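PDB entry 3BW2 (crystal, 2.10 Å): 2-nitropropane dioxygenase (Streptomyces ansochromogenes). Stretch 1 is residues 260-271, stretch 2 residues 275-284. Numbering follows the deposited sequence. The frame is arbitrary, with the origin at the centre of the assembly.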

# COMPACT_ATOMS: atom_id res chain seq x y z
N LEU A 260 -8.28 -19.96 6.35
CA LEU A 260 -7.00 -20.67 6.29
C LEU A 260 -6.04 -20.03 5.29
O LEU A 260 -4.86 -20.39 5.22
CB LEU A 260 -7.24 -22.13 5.93
CG LEU A 260 -8.12 -22.87 6.94
CD1 LEU A 260 -8.34 -24.30 6.48
CD2 LEU A 260 -7.47 -22.83 8.31
N PHE A 261 -6.55 -19.09 4.50
CA PHE A 261 -5.77 -18.37 3.51
C PHE A 261 -6.00 -16.90 3.84
O PHE A 261 -6.39 -16.11 2.98
CB PHE A 261 -6.28 -18.66 2.10
CG PHE A 261 -6.02 -20.07 1.63
CD1 PHE A 261 -4.73 -20.47 1.27
CD2 PHE A 261 -7.05 -20.99 1.55
CE1 PHE A 261 -4.49 -21.76 0.83
CE2 PHE A 261 -6.82 -22.29 1.12
CZ PHE A 261 -5.54 -22.68 0.76
N ALA A 262 -5.75 -16.55 5.09
CA ALA A 262 -5.97 -15.19 5.57
C ALA A 262 -5.04 -14.11 5.02
O ALA A 262 -5.41 -12.94 5.02
CB ALA A 262 -5.92 -15.18 7.09
N ARG A 263 -3.86 -14.49 4.54
CA ARG A 263 -2.95 -13.47 4.05
C ARG A 263 -2.40 -13.71 2.64
O ARG A 263 -2.45 -14.81 2.11
CB ARG A 263 -1.79 -13.31 5.04
CG ARG A 263 -0.89 -12.12 4.77
CD ARG A 263 -0.20 -11.64 6.05
NE ARG A 263 0.60 -12.68 6.69
CZ ARG A 263 1.26 -12.52 7.83
NH1 ARG A 263 1.23 -11.35 8.46
NH2 ARG A 263 1.96 -13.53 8.34
N THR A 264 -1.88 -12.63 2.06
CA THR A 264 -1.29 -12.67 0.73
C THR A 264 0.14 -12.16 0.82
O THR A 264 0.53 -11.50 1.80
CB THR A 264 -2.04 -11.77 -0.26
OG1 THR A 264 -1.81 -10.40 0.07
CG2 THR A 264 -3.53 -12.05 -0.21
N ARG A 265 0.93 -12.46 -0.21
CA ARG A 265 2.31 -12.02 -0.28
C ARG A 265 2.75 -11.99 -1.73
O ARG A 265 2.24 -12.74 -2.56
CB ARG A 265 3.24 -12.97 0.49
CG ARG A 265 3.17 -12.85 1.99
CD ARG A 265 4.19 -13.77 2.63
NE ARG A 265 4.16 -13.68 4.09
CZ ARG A 265 4.43 -12.57 4.77
NH1 ARG A 265 4.75 -11.46 4.13
NH2 ARG A 265 4.36 -12.58 6.10
N LEU A 266 3.69 -11.10 -2.03
CA LEU A 266 4.24 -11.01 -3.37
C LEU A 266 5.29 -12.10 -3.41
O LEU A 266 6.07 -12.24 -2.47
CB LEU A 266 4.89 -9.65 -3.59
CG LEU A 266 3.97 -8.47 -3.91
CD1 LEU A 266 4.76 -7.18 -3.85
CD2 LEU A 266 3.35 -8.67 -5.29
N THR A 267 5.32 -12.87 -4.49
CA THR A 267 6.31 -13.94 -4.60
C THR A 267 6.66 -14.26 -6.05
O THR A 267 5.88 -13.98 -6.96
CB THR A 267 5.80 -15.24 -3.93
OG1 THR A 267 6.81 -16.25 -4.01
CG2 THR A 267 4.54 -15.75 -4.63
N ARG A 268 7.84 -14.84 -6.24
CA ARG A 268 8.29 -15.24 -7.57
C ARG A 268 8.21 -16.77 -7.65
O ARG A 268 8.57 -17.36 -8.66
CB ARG A 268 9.75 -14.80 -7.80
CG ARG A 268 9.96 -13.30 -7.92
CD ARG A 268 11.32 -12.98 -8.55
NE ARG A 268 11.57 -11.54 -8.69
CZ ARG A 268 11.91 -10.73 -7.69
NH1 ARG A 268 12.07 -11.20 -6.46
NH2 ARG A 268 12.09 -9.43 -7.92
N ALA A 269 7.70 -17.38 -6.59
CA ALA A 269 7.60 -18.84 -6.51
C ALA A 269 6.95 -19.53 -7.71
O ALA A 269 7.44 -20.56 -8.18
CB ALA A 269 6.85 -19.24 -5.24
N PHE A 270 5.86 -18.98 -8.21
CA PHE A 270 5.15 -19.61 -9.32
C PHE A 270 5.59 -19.25 -10.73
O PHE A 270 5.51 -20.08 -11.63
CB PHE A 270 3.65 -19.32 -9.19
CG PHE A 270 3.04 -19.81 -7.91
CD1 PHE A 270 2.77 -21.17 -7.73
CD2 PHE A 270 2.75 -18.93 -6.87
CE1 PHE A 270 2.23 -21.63 -6.54
CE2 PHE A 270 2.20 -19.39 -5.67
CZ PHE A 270 1.94 -20.75 -5.50
N THR A 271 6.05 -18.02 -10.93
CA THR A 271 6.41 -17.58 -12.28
C THR A 271 7.77 -16.92 -12.47
O THR A 271 8.16 -16.67 -13.61
CB THR A 271 5.34 -16.60 -12.79
OG1 THR A 271 5.42 -15.39 -12.03
CG2 THR A 271 3.95 -17.19 -12.62
N ALA A 275 4.41 -11.54 -7.94
CA ALA A 275 2.97 -11.61 -8.13
C ALA A 275 2.32 -11.91 -6.77
O ALA A 275 2.81 -12.75 -6.02
CB ALA A 275 2.63 -12.71 -9.13
N ARG A 276 1.23 -11.21 -6.45
CA ARG A 276 0.57 -11.41 -5.16
C ARG A 276 -0.41 -12.58 -5.17
O ARG A 276 -1.38 -12.60 -5.95
CB ARG A 276 -0.15 -10.12 -4.74
CG ARG A 276 -0.80 -10.20 -3.36
CD ARG A 276 -1.42 -8.87 -2.97
NE ARG A 276 -0.41 -7.83 -2.78
CZ ARG A 276 0.42 -7.74 -1.74
NH1 ARG A 276 0.37 -8.65 -0.77
NH2 ARG A 276 1.29 -6.75 -1.68
N SER A 277 -0.15 -13.53 -4.29
CA SER A 277 -0.96 -14.74 -4.16
C SER A 277 -1.30 -15.00 -2.70
O SER A 277 -0.63 -14.49 -1.81
CB SER A 277 -0.16 -15.93 -4.70
OG SER A 277 -0.69 -17.17 -4.26
N LEU A 278 -2.34 -15.78 -2.45
CA LEU A 278 -2.70 -16.14 -1.08
C LEU A 278 -1.56 -17.05 -0.63
O LEU A 278 -1.09 -17.88 -1.41
CB LEU A 278 -4.02 -16.91 -1.04
CG LEU A 278 -5.30 -16.17 -1.45
CD1 LEU A 278 -6.45 -17.15 -1.51
CD2 LEU A 278 -5.61 -15.06 -0.45
N VAL A 279 -1.11 -16.90 0.61
CA VAL A 279 -0.02 -17.73 1.10
C VAL A 279 -0.49 -19.17 1.25
O VAL A 279 -1.49 -19.44 1.91
CB VAL A 279 0.50 -17.21 2.47
CG1 VAL A 279 1.59 -18.13 3.00
CG2 VAL A 279 1.03 -15.79 2.31
N ASN A 280 0.20 -20.09 0.60
CA ASN A 280 -0.14 -21.50 0.69
C ASN A 280 1.15 -22.30 0.80
O ASN A 280 2.23 -21.72 0.87
CB ASN A 280 -0.97 -21.95 -0.53
CG ASN A 280 -0.24 -21.75 -1.85
OD1 ASN A 280 0.93 -21.38 -1.87
ND2 ASN A 280 -0.94 -22.00 -2.96
N ARG A 281 1.04 -23.62 0.81
CA ARG A 281 2.20 -24.49 0.94
C ARG A 281 3.31 -24.20 -0.07
O ARG A 281 4.47 -24.00 0.31
CB ARG A 281 1.79 -25.96 0.81
CG ARG A 281 2.93 -26.95 1.04
CD ARG A 281 2.50 -28.38 0.74
NE ARG A 281 2.14 -28.56 -0.67
CZ ARG A 281 3.01 -28.49 -1.68
NH1 ARG A 281 4.29 -28.23 -1.45
NH2 ARG A 281 2.58 -28.67 -2.92
N PHE A 282 2.96 -24.18 -1.35
CA PHE A 282 3.94 -23.93 -2.40
C PHE A 282 4.68 -22.62 -2.16
O PHE A 282 5.90 -22.55 -2.29
CB PHE A 282 3.24 -23.89 -3.77
CG PHE A 282 4.17 -24.07 -4.94
CD1 PHE A 282 4.27 -25.30 -5.57
CD2 PHE A 282 4.96 -23.02 -5.39
CE1 PHE A 282 5.14 -25.48 -6.65
CE2 PHE A 282 5.83 -23.19 -6.46
CZ PHE A 282 5.93 -24.42 -7.09
N LEU A 283 3.94 -21.57 -1.82
CA LEU A 283 4.55 -20.27 -1.58
C LEU A 283 5.49 -20.31 -0.38
O LEU A 283 6.63 -19.84 -0.46
CB LEU A 283 3.47 -19.20 -1.40
CG LEU A 283 3.91 -17.74 -1.54
CD1 LEU A 283 2.69 -16.87 -1.83
CD2 LEU A 283 4.62 -17.28 -0.27
N ARG A 284 5.03 -20.89 0.72
CA ARG A 284 5.85 -20.98 1.92
C ARG A 284 7.14 -21.75 1.68
O ARG A 284 8.21 -21.36 2.14
CB ARG A 284 5.08 -21.65 3.06
CG ARG A 284 4.10 -20.74 3.79
CD ARG A 284 3.49 -21.45 4.99
NE ARG A 284 2.43 -22.38 4.59
CZ ARG A 284 1.18 -22.02 4.34
NH1 ARG A 284 0.82 -20.75 4.44
NH2 ARG A 284 0.29 -22.92 3.96
O HOH W 1 1.41 -8.52 1.78

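The contact is built on an antiparallel pair of short strands, 264-267 and 275-278, whose N-to-C directions differ by 142°. Two residue pairs carry reciprocal backbone hydrogen bonds. Thr267 N donates to Ala275 O at 2.9 Å and Ala275 N returns to Thr267 O at 3.0 Å; Arg265 N reaches Ser277 O at 3.0 Å, and Ser277 N reaches Arg265 O at 3.1 Å. Beyond the strand ends, Val279 N extends the ladder to Arg263 O at 2.9 Å, its 171° angle the straightest of the six hydrogen bonds between the stretches. The intervening non-hydrogen-bonded pairs sit closer, with CA atoms of Leu266 and Arg276 4.1 Å apart, and CA-H...O contacts fill the gaps, as from Thr264 CA to Ser277 O at 3.2 Å.

One side chain joins this polar network across the stretches: Arg276 NH1 donates to Thr264 OG1 at 2.9 Å, with the hydroxyl near the guanidinium plane. The same NH1 donates to a water 2.8 Å away, which in turn donates to Thr264 O at 3.1 Å, so Thr264 is held through both side chain and backbone. Leu266 CG lies over one face of that guanidinium.

Packing on the Arg265, Thr267, Ala275 and Ser277 face includes Thr267 CG2 against Leu283 CD1 at 3.5 Å. Leu283 belongs to the helix beginning at Arg281, and its N donates to the capping Asn280 OD1 at 3.0 Å. That oxygen also lies at the edge of the Phe270 ring, 3.8 Å from Phe270 CZ. The Phe270 and Phe282 rings are nearly parallel (20°) but slid apart, so they barely overlap despite a 4.8 Å centroid separation. At the other end, Phe261 CB meets Leu278 CD1 at 3.9 Å, while its ring turns an edge to Val279 O, 3.5 Å from Phe261 CD1.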